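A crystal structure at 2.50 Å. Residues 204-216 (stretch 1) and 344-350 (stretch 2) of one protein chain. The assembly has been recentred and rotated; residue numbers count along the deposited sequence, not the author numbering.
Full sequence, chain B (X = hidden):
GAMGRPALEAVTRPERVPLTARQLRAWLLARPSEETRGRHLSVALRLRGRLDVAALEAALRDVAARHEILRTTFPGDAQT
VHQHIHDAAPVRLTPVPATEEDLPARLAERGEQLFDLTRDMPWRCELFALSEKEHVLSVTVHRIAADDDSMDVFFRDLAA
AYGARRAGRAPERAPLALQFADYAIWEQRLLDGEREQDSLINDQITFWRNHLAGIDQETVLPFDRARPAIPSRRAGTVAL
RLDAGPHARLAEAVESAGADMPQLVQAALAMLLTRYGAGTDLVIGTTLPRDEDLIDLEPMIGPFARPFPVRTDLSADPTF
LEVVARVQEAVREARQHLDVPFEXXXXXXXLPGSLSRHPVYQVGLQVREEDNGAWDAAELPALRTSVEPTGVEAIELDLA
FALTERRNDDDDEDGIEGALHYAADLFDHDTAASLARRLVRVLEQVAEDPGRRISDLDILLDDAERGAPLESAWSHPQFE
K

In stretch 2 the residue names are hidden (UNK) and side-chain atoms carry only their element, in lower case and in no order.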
# COMPACT_ATOMS: atom_id res chain seq x y z
N GLN B 204 -11.09 10.80 -28.76
CA GLN B 204 -11.52 11.19 -27.41
C GLN B 204 -12.03 12.63 -27.40
O GLN B 204 -12.95 12.97 -26.65
CB GLN B 204 -10.39 10.97 -26.38
CG GLN B 204 -10.11 9.50 -26.09
CD GLN B 204 -9.05 9.25 -25.03
OE1 GLN B 204 -8.65 10.16 -24.30
NE2 GLN B 204 -8.61 8.01 -24.92
N ILE B 205 -11.46 13.48 -28.25
CA ILE B 205 -11.95 14.85 -28.37
C ILE B 205 -13.38 14.83 -28.90
O ILE B 205 -14.23 15.59 -28.46
CB ILE B 205 -11.04 15.70 -29.29
CG1 ILE B 205 -9.82 16.19 -28.51
CG2 ILE B 205 -11.78 16.88 -29.88
CD1 ILE B 205 -8.70 16.71 -29.39
N THR B 206 -13.64 13.92 -29.82
CA THR B 206 -14.97 13.78 -30.40
C THR B 206 -15.97 13.31 -29.35
O THR B 206 -17.09 13.84 -29.27
CB THR B 206 -14.93 12.79 -31.58
OG1 THR B 206 -14.17 13.38 -32.64
CG2 THR B 206 -16.33 12.44 -32.07
N PHE B 207 -15.55 12.35 -28.53
CA PHE B 207 -16.40 11.90 -27.44
C PHE B 207 -16.85 13.03 -26.51
O PHE B 207 -18.03 13.15 -26.20
CB PHE B 207 -15.71 10.84 -26.58
CG PHE B 207 -16.50 10.50 -25.36
CD1 PHE B 207 -17.55 9.61 -25.44
CD2 PHE B 207 -16.23 11.11 -24.14
CE1 PHE B 207 -18.31 9.33 -24.33
CE2 PHE B 207 -16.99 10.83 -23.03
CZ PHE B 207 -18.03 9.94 -23.12
N TRP B 208 -15.92 13.85 -26.05
CA TRP B 208 -16.27 14.84 -25.04
C TRP B 208 -17.05 16.00 -25.62
O TRP B 208 -17.96 16.52 -24.95
CB TRP B 208 -15.01 15.35 -24.32
CG TRP B 208 -14.49 14.32 -23.36
CD1 TRP B 208 -13.37 13.55 -23.51
CD2 TRP B 208 -15.09 13.91 -22.13
NE1 TRP B 208 -13.24 12.70 -22.44
CE2 TRP B 208 -14.28 12.90 -21.58
CE3 TRP B 208 -16.24 14.31 -21.44
CZ2 TRP B 208 -14.57 12.28 -20.37
CZ3 TRP B 208 -16.53 13.69 -20.23
CH2 TRP B 208 -15.70 12.69 -19.71
N ARG B 209 -16.71 16.44 -26.83
CA ARG B 209 -17.45 17.52 -27.47
C ARG B 209 -18.90 17.08 -27.63
O ARG B 209 -19.82 17.89 -27.48
CB ARG B 209 -16.86 17.89 -28.84
CG ARG B 209 -15.54 18.64 -28.79
CD ARG B 209 -14.93 18.77 -30.19
NE ARG B 209 -15.90 19.33 -31.13
CZ ARG B 209 -16.01 20.63 -31.42
NH1 ARG B 209 -15.19 21.51 -30.85
NH2 ARG B 209 -16.93 21.04 -32.28
N ASN B 210 -19.08 15.79 -27.92
CA ASN B 210 -20.40 15.20 -28.09
C ASN B 210 -21.12 15.01 -26.75
O ASN B 210 -22.26 15.45 -26.58
CB ASN B 210 -20.30 13.87 -28.83
CG ASN B 210 -20.01 14.04 -30.34
OD1 ASN B 210 -20.23 15.11 -30.91
ND2 ASN B 210 -19.53 12.97 -30.98
N HIS B 211 -20.45 14.35 -25.80
CA HIS B 211 -21.02 14.12 -24.48
C HIS B 211 -21.41 15.45 -23.80
O HIS B 211 -22.48 15.56 -23.22
CB HIS B 211 -20.03 13.33 -23.61
CG HIS B 211 -20.52 13.00 -22.24
ND1 HIS B 211 -21.40 11.96 -21.99
CD2 HIS B 211 -20.24 13.55 -21.03
CE1 HIS B 211 -21.64 11.89 -20.69
NE2 HIS B 211 -20.95 12.84 -20.08
N LEU B 212 -20.56 16.47 -23.91
CA LEU B 212 -20.77 17.72 -23.17
C LEU B 212 -21.36 18.86 -24.01
O LEU B 212 -21.43 20.00 -23.55
CB LEU B 212 -19.45 18.20 -22.54
CG LEU B 212 -18.90 17.34 -21.40
CD1 LEU B 212 -17.59 17.92 -20.85
CD2 LEU B 212 -19.93 17.17 -20.29
N ALA B 213 -21.78 18.55 -25.23
CA ALA B 213 -22.40 19.54 -26.11
C ALA B 213 -23.63 20.23 -25.50
O ALA B 213 -24.64 19.58 -25.23
CB ALA B 213 -22.80 18.88 -27.41
N GLY B 214 -23.52 21.53 -25.27
CA GLY B 214 -24.66 22.33 -24.83
C GLY B 214 -24.96 22.41 -23.33
O GLY B 214 -26.09 22.68 -22.95
N ILE B 215 -23.96 22.17 -22.49
CA ILE B 215 -24.17 22.29 -21.05
C ILE B 215 -24.18 23.75 -20.66
O ILE B 215 -23.50 24.56 -21.28
CB ILE B 215 -23.09 21.56 -20.24
CG1 ILE B 215 -21.72 22.11 -20.61
CG2 ILE B 215 -23.17 20.06 -20.50
CD1 ILE B 215 -20.59 21.48 -19.88
N ASP B 216 -24.94 24.11 -19.63
CA ASP B 216 -24.93 25.48 -19.13
C ASP B 216 -23.56 25.84 -18.57
O ASP B 216 -22.75 24.95 -18.33
CB ASP B 216 -26.00 25.66 -18.06
CG ASP B 216 -27.35 25.20 -18.53
OD1 ASP B 216 -27.78 25.61 -19.63
OD2 ASP B 216 -27.99 24.41 -17.79
N UNK B 344 -8.10 20.48 -20.89
CA UNK B 344 -8.07 20.72 -22.31
C UNK B 344 -9.50 20.89 -22.84
O UNK B 344 -9.72 21.44 -23.92
c UNK B 344 -5.13 20.90 -25.79
c UNK B 344 -6.89 19.84 -24.38
n UNK B 344 -6.06 20.39 -26.85
c UNK B 344 -7.36 19.55 -23.00
c UNK B 344 -5.71 20.79 -24.38
N UNK B 345 -10.45 20.41 -22.05
CA UNK B 345 -11.85 20.35 -22.45
C UNK B 345 -12.56 21.71 -22.56
O UNK B 345 -13.37 21.88 -23.47
c UNK B 345 -14.13 19.70 -21.61
c UNK B 345 -12.31 17.98 -21.83
c UNK B 345 -12.63 19.44 -21.51
c UNK B 345 -12.86 17.01 -20.83
N UNK B 346 -12.27 22.67 -21.65
CA UNK B 346 -12.86 24.00 -21.91
C UNK B 346 -12.62 24.56 -23.32
O UNK B 346 -13.58 25.02 -23.92
c UNK B 346 -11.67 22.59 -20.30
c UNK B 346 -12.04 23.92 -19.67
c UNK B 346 -12.19 24.88 -20.84
N UNK B 347 -11.39 24.49 -23.84
CA UNK B 347 -11.10 24.79 -25.25
C UNK B 347 -11.98 24.05 -26.24
O UNK B 347 -12.60 24.66 -27.10
c UNK B 347 -9.66 24.42 -25.61
o UNK B 347 -6.55 24.71 -23.92
c UNK B 347 -8.60 25.27 -25.00
c UNK B 347 -7.29 24.53 -24.93
o UNK B 347 -7.02 23.73 -25.86
N UNK B 348 -11.98 22.72 -26.15
CA UNK B 348 -12.74 21.87 -27.06
C UNK B 348 -14.20 22.25 -27.13
O UNK B 348 -14.87 22.00 -28.12
c UNK B 348 -12.63 20.40 -26.63
c UNK B 348 -11.23 19.89 -26.34
c UNK B 348 -11.32 18.48 -25.82
c UNK B 348 -10.36 19.95 -27.58
N UNK B 349 -14.71 22.84 -26.05
CA UNK B 349 -16.10 23.20 -25.98
C UNK B 349 -16.31 24.66 -26.33
O UNK B 349 -17.43 25.17 -26.21
c UNK B 349 -17.34 21.42 -22.75
c UNK B 349 -16.83 21.47 -24.20
c UNK B 349 -17.78 20.76 -25.19
c UNK B 349 -16.65 22.93 -24.59
N UNK B 350 -15.23 25.33 -26.75
CA UNK B 350 -15.22 26.77 -27.03
C UNK B 350 -15.90 27.53 -25.91
O UNK B 350 -16.72 28.41 -26.15
c UNK B 350 -15.88 27.10 -28.37

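Position 344 carries four carbons in an unbranched row ending in a nitrogen, which is lysine. Its CA-to-CB bond points toward stretch 1, yet the chain makes no contact there. Its nearest atom is the amino nitrogen, Lys-344 NZ, 5.2 Å from Ile-205 CD1, which also finds a hydrogen-bonding partner elsewhere in the structure.

At position 345 there are four carbons, forked at the first, with one arm two carbons long. The end of the long arm lies over one face of the Trp-208 indole, and the short arm approaches Leu-212 CD1. A fork at the beta carbon with unequal arms is isoleucine. Ile-345 CD1 sits 4.1 Å from the centroid of the five-membered ring formed by Trp-208 CG, CD1, NE1, CE2 and CD2, only 17° off the normal, a CH-pi contact; Ile-345 CG2 lies 4.0 Å from Leu-212 CD1. The branched side chain thus fills a buried site between two apolar neighbours.

Position 346 has three carbons closing a ring onto the backbone nitrogen, so it is proline. It is out of reach of stretch 1. Without an amide hydrogen it cannot donate a backbone hydrogen bond, but its carbonyl can still accept one.

Position 347 shows three carbons, the third carrying two oxygens: glutamate. It too is out of reach of stretch 1, and its exposed carboxylate suits solvent. Glu-347 OE1 forms a long salt bridge, 3.6 Å, with Lys-344 NZ.

Position 348 has four carbons forked at the second; its CA-to-CB bond points toward stretch 1, and its carbons touch Ile-205 and the aliphatic part of Arg-209. This is leucine, apolar to match these carbon neighbours. Leu-348 CD1 packs 3.8 Å from Ile-205 CG1, while Leu-348 CB lies 4.0 Å from Arg-209 CG. The backbone takes part as well: Arg-209 NH1 comes to 2.8 Å from Leu-348 O.

Position 349 repeats the four carbons forked at the second, and its fork reaches Leu-212, Ile-215 and the backbone of Arg-209. It is leucine again, its fork broad enough to meet all three. Leu-349 CD1 is 3.9 Å from Leu-212 CB, and Leu-349 CD2 is 4.0 Å from Arg-209 CA, so both methyls lie along one side of the helix end.

Position 350 has one side-chain carbon and no contact across the stretches: alanine, small and exposed.

The contact works mainly by apolar packing. Ile-345, Leu-348 and Leu-349 meet a surface built from Ile-205, Trp-208, Arg-209 and Leu-212, with Ile-215 at its margin, burying 423 Å² in all.

Stretch 2 (344-350) KIPELLA
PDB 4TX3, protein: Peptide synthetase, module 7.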